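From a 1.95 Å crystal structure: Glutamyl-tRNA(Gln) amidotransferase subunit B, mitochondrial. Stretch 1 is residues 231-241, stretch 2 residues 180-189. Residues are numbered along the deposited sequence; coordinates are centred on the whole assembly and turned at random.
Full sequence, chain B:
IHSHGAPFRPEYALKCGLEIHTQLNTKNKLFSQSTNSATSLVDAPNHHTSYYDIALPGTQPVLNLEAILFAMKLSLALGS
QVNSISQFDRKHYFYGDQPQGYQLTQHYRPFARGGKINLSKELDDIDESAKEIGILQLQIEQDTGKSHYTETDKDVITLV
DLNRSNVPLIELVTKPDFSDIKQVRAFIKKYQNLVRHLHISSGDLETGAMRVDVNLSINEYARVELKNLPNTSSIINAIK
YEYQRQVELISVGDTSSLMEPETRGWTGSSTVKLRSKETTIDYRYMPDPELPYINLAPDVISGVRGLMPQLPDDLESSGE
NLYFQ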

# COMPACT_ATOMS: atom_id res chain seq x y z
N ASN B 231 -8.35 -36.28 5.85
CA ASN B 231 -7.55 -37.38 5.34
C ASN B 231 -8.19 -38.01 4.11
O ASN B 231 -9.39 -37.83 3.87
CB ASN B 231 -7.34 -38.44 6.41
CG ASN B 231 -8.64 -38.84 7.10
OD1 ASN B 231 -8.91 -38.42 8.22
ND2 ASN B 231 -9.44 -39.64 6.42
N THR B 232 -7.40 -38.75 3.34
CA THR B 232 -7.86 -39.33 2.08
C THR B 232 -9.12 -40.17 2.25
O THR B 232 -9.98 -40.19 1.37
CB THR B 232 -6.74 -40.17 1.41
OG1 THR B 232 -7.27 -41.43 1.00
CG2 THR B 232 -5.58 -40.39 2.37
N SER B 233 -9.23 -40.86 3.38
CA SER B 233 -10.41 -41.66 3.68
C SER B 233 -11.68 -40.81 3.76
O SER B 233 -12.75 -41.23 3.32
CB SER B 233 -10.21 -42.44 4.99
OG SER B 233 -11.45 -42.94 5.47
N SER B 234 -11.55 -39.62 4.33
CA SER B 234 -12.69 -38.73 4.51
C SER B 234 -13.11 -38.06 3.21
O SER B 234 -14.27 -37.71 3.02
CB SER B 234 -12.36 -37.66 5.55
OG SER B 234 -11.82 -38.23 6.73
N ILE B 235 -12.15 -37.88 2.31
CA ILE B 235 -12.43 -37.28 1.01
C ILE B 235 -13.25 -38.26 0.18
O ILE B 235 -14.28 -37.90 -0.39
CB ILE B 235 -11.13 -36.94 0.26
CG1 ILE B 235 -10.07 -36.40 1.22
CG2 ILE B 235 -11.40 -35.94 -0.84
CD1 ILE B 235 -8.78 -35.98 0.55
N ILE B 236 -12.78 -39.50 0.13
CA ILE B 236 -13.45 -40.56 -0.61
C ILE B 236 -14.88 -40.79 -0.11
O ILE B 236 -15.81 -40.96 -0.90
CB ILE B 236 -12.66 -41.89 -0.52
CG1 ILE B 236 -11.25 -41.70 -1.09
CG2 ILE B 236 -13.39 -43.00 -1.26
CD1 ILE B 236 -11.23 -41.21 -2.52
N ASN B 237 -15.05 -40.77 1.21
CA ASN B 237 -16.37 -41.00 1.81
C ASN B 237 -17.34 -39.84 1.59
O ASN B 237 -18.52 -40.06 1.31
CB ASN B 237 -16.24 -41.30 3.31
CG ASN B 237 -15.50 -42.59 3.58
OD1 ASN B 237 -15.31 -43.41 2.68
ND2 ASN B 237 -15.10 -42.79 4.83
N ALA B 238 -16.85 -38.62 1.72
CA ALA B 238 -17.67 -37.44 1.48
C ALA B 238 -18.16 -37.40 0.04
O ALA B 238 -19.30 -37.05 -0.23
CB ALA B 238 -16.91 -36.17 1.83
N ILE B 239 -17.27 -37.77 -0.88
CA ILE B 239 -17.61 -37.81 -2.30
C ILE B 239 -18.69 -38.85 -2.58
O ILE B 239 -19.66 -38.58 -3.28
CB ILE B 239 -16.36 -38.12 -3.17
CG1 ILE B 239 -15.41 -36.91 -3.18
CG2 ILE B 239 -16.76 -38.48 -4.59
CD1 ILE B 239 -14.14 -37.15 -3.97
N LYS B 240 -18.51 -40.05 -2.02
CA LYS B 240 -19.47 -41.13 -2.20
C LYS B 240 -20.82 -40.79 -1.58
O LYS B 240 -21.87 -41.09 -2.16
CB LYS B 240 -18.92 -42.43 -1.62
CG LYS B 240 -17.77 -43.02 -2.42
CD LYS B 240 -16.94 -43.99 -1.60
CE LYS B 240 -17.75 -45.19 -1.16
NZ LYS B 240 -16.93 -46.13 -0.33
N TYR B 241 -20.80 -40.17 -0.40
CA TYR B 241 -22.03 -39.76 0.26
C TYR B 241 -22.76 -38.71 -0.56
O TYR B 241 -23.95 -38.84 -0.84
CB TYR B 241 -21.74 -39.20 1.66
CG TYR B 241 -22.98 -38.85 2.46
CD1 TYR B 241 -23.54 -37.58 2.38
CD2 TYR B 241 -23.59 -39.79 3.27
CE1 TYR B 241 -24.68 -37.26 3.10
CE2 TYR B 241 -24.73 -39.48 4.00
CZ TYR B 241 -25.27 -38.21 3.91
OH TYR B 241 -26.40 -37.89 4.63
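Stretch 2 180-189: DIKQVRAFIK

Two helices of one chain, separated by at least 47 residues of sequence at every point of contact, pack side by side and run in nearly opposite directions. Stretch 2 is helical through Lys189, with backbone bonds such as Arg185 N to Ile181 O (3.2 Å) and Phe187 N to Gln183 O (2.9 Å), and it continues beyond the stretch. Within the stretch, the backbone N of Asp180 donates to Gln183 OE1 at 3.2 Å, tying Asp180 to the residue three further on. Stretch 1 is helical from Thr232 to Tyr241, with Asn231 at the N-cap position. The angle between the two N-to-C directions is 157°, and the axes approach to 10.3 Å, a spacing that leaves room for one interlocking layer of side chains. Because the directions oppose, Ile181 at the start of stretch 2 lies beside Ile236, Ile239 and Lys240, whereas Ile188, two turns later, reaches back to Ile235. The nearest CA atoms are those of Ile236 and Ile181, 6.8 Å apart.

Ile236 covers the most surface, 82 Å², and is the centre of the contact. Its CA-to-CB bond points toward stretch 2, and with chi1 and chi2 both m its side chain meets three residues there. Its CG2 is 3.6 Å from CG2 of Ile181, its CD1 is 4.2 Å from CG1 of Val184, and its CG1 is 3.5 Å from NH2 of Arg185.

Ile181, with 73 Å² covered, also points toward its partner helix. Besides meeting Ile236, it places CG1 4.1 Å from CG2 of Ile239 and 4.3 Å from CG of Lys240, so the aliphatic part of the lysine extends the apolar contact. Its chi1 is m, but chi2, at 94°, lies between the usual wells.

Arg185, with 58 Å² covered, makes its contact differently. Its CA-to-CB bond points sideways, but chi1 and chi2, both t, extend the chain and the end of the side chain comes nearer to stretch 1. The guanidinium lays one face over CG1 of Ile236, a packing that suits a flat group whose hydrogen-bonding directions lie in its plane. Thr232 OG1 stands obliquely to the same group, 4.2 Å from NH2 of Arg185.

Smaller apolar contacts complete the layer. Val184, one turn after Ile181 and pointing toward stretch 1, sets CG1 4.0 Å from CD1 of Ile239; the same methyl also meets Ile236, so Val184 bridges two residues of the facing helix. One turn further, the CD1 atoms of Ile188 and Ile235 come within 3.9 Å. All four of the buried residues Ile235, Ile239, Val184 and Ile188 point toward the opposing stretch. No hydrogen bond crosses between the stretches: the 426 Å² buried, both sides summed, comes from side-chain packing, chiefly of branched aliphatic residues, with the arginine lying over Ile236.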

# COMPACT_ATOMS: atom_id res chain seq x y z
N ASP B 180 -14.68 -41.17 -11.82
CA ASP B 180 -14.69 -42.24 -10.84
C ASP B 180 -14.00 -41.81 -9.55
O ASP B 180 -13.20 -40.86 -9.55
CB ASP B 180 -14.01 -43.49 -11.40
N ILE B 181 -14.31 -42.49 -8.46
CA ILE B 181 -13.73 -42.18 -7.16
C ILE B 181 -12.34 -42.82 -7.06
O ILE B 181 -11.49 -42.37 -6.28
CB ILE B 181 -14.64 -42.65 -6.01
CG1 ILE B 181 -16.09 -42.20 -6.24
CG2 ILE B 181 -14.14 -42.13 -4.67
CD1 ILE B 181 -16.98 -43.24 -6.93
N LYS B 182 -12.11 -43.86 -7.85
CA LYS B 182 -10.80 -44.49 -7.94
C LYS B 182 -9.80 -43.53 -8.58
O LYS B 182 -8.61 -43.58 -8.29
CB LYS B 182 -10.88 -45.79 -8.75
N GLN B 183 -10.31 -42.65 -9.44
CA GLN B 183 -9.47 -41.65 -10.08
C GLN B 183 -8.98 -40.63 -9.06
O GLN B 183 -7.81 -40.27 -9.04
CB GLN B 183 -10.24 -40.94 -11.20
CG GLN B 183 -10.61 -41.85 -12.36
CD GLN B 183 -11.54 -41.18 -13.35
OE1 GLN B 183 -11.99 -40.06 -13.13
NE2 GLN B 183 -11.83 -41.88 -14.45
N VAL B 184 -9.90 -40.19 -8.20
CA VAL B 184 -9.57 -39.22 -7.15
C VAL B 184 -8.47 -39.75 -6.24
O VAL B 184 -7.51 -39.05 -5.94
CB VAL B 184 -10.82 -38.86 -6.31
CG1 VAL B 184 -10.43 -38.04 -5.09
CG2 VAL B 184 -11.83 -38.11 -7.17
N ARG B 185 -8.62 -41.00 -5.81
CA ARG B 185 -7.62 -41.64 -4.94
C ARG B 185 -6.26 -41.77 -5.62
O ARG B 185 -5.23 -41.50 -5.01
CB ARG B 185 -8.12 -43.01 -4.46
CG ARG B 185 -7.03 -43.87 -3.84
CD ARG B 185 -7.60 -45.13 -3.17
NE ARG B 185 -8.05 -44.86 -1.81
CZ ARG B 185 -9.32 -44.94 -1.41
NH1 ARG B 185 -10.27 -45.30 -2.26
NH2 ARG B 185 -9.63 -44.68 -0.15
N ALA B 186 -6.26 -42.18 -6.89
CA ALA B 186 -5.02 -42.38 -7.63
C ALA B 186 -4.29 -41.06 -7.89
O ALA B 186 -3.06 -41.01 -7.90
CB ALA B 186 -5.30 -43.10 -8.94
N PHE B 187 -5.06 -39.99 -8.11
CA PHE B 187 -4.48 -38.68 -8.38
C PHE B 187 -3.79 -38.11 -7.14
O PHE B 187 -2.65 -37.65 -7.20
CB PHE B 187 -5.56 -37.71 -8.87
CG PHE B 187 -5.05 -36.33 -9.18
CD1 PHE B 187 -4.58 -36.03 -10.44
CD2 PHE B 187 -5.05 -35.34 -8.21
CE1 PHE B 187 -4.11 -34.75 -10.73
CE2 PHE B 187 -4.58 -34.07 -8.49
CZ PHE B 187 -4.11 -33.78 -9.75
N ILE B 188 -4.50 -38.13 -6.01
CA ILE B 188 -3.96 -37.64 -4.75
C ILE B 188 -2.68 -38.38 -4.40
O ILE B 188 -1.70 -37.78 -3.96
CB ILE B 188 -4.99 -37.81 -3.61
CG1 ILE B 188 -6.21 -36.92 -3.87
CG2 ILE B 188 -4.37 -37.47 -2.27
CD1 ILE B 188 -7.31 -37.10 -2.86
N LYS B 189 -2.69 -39.69 -4.62
CA LYS B 189 -1.54 -40.54 -4.36
C LYS B 189 -0.34 -40.13 -5.22
O LYS B 189 0.77 -40.00 -4.71
CB LYS B 189 -1.89 -42.00 -4.63
CG LYS B 189 -0.86 -43.00 -4.12
CD LYS B 189 -1.08 -44.37 -4.75
CE LYS B 189 -0.53 -45.48 -3.88
NZ LYS B 189 -1.36 -45.68 -2.66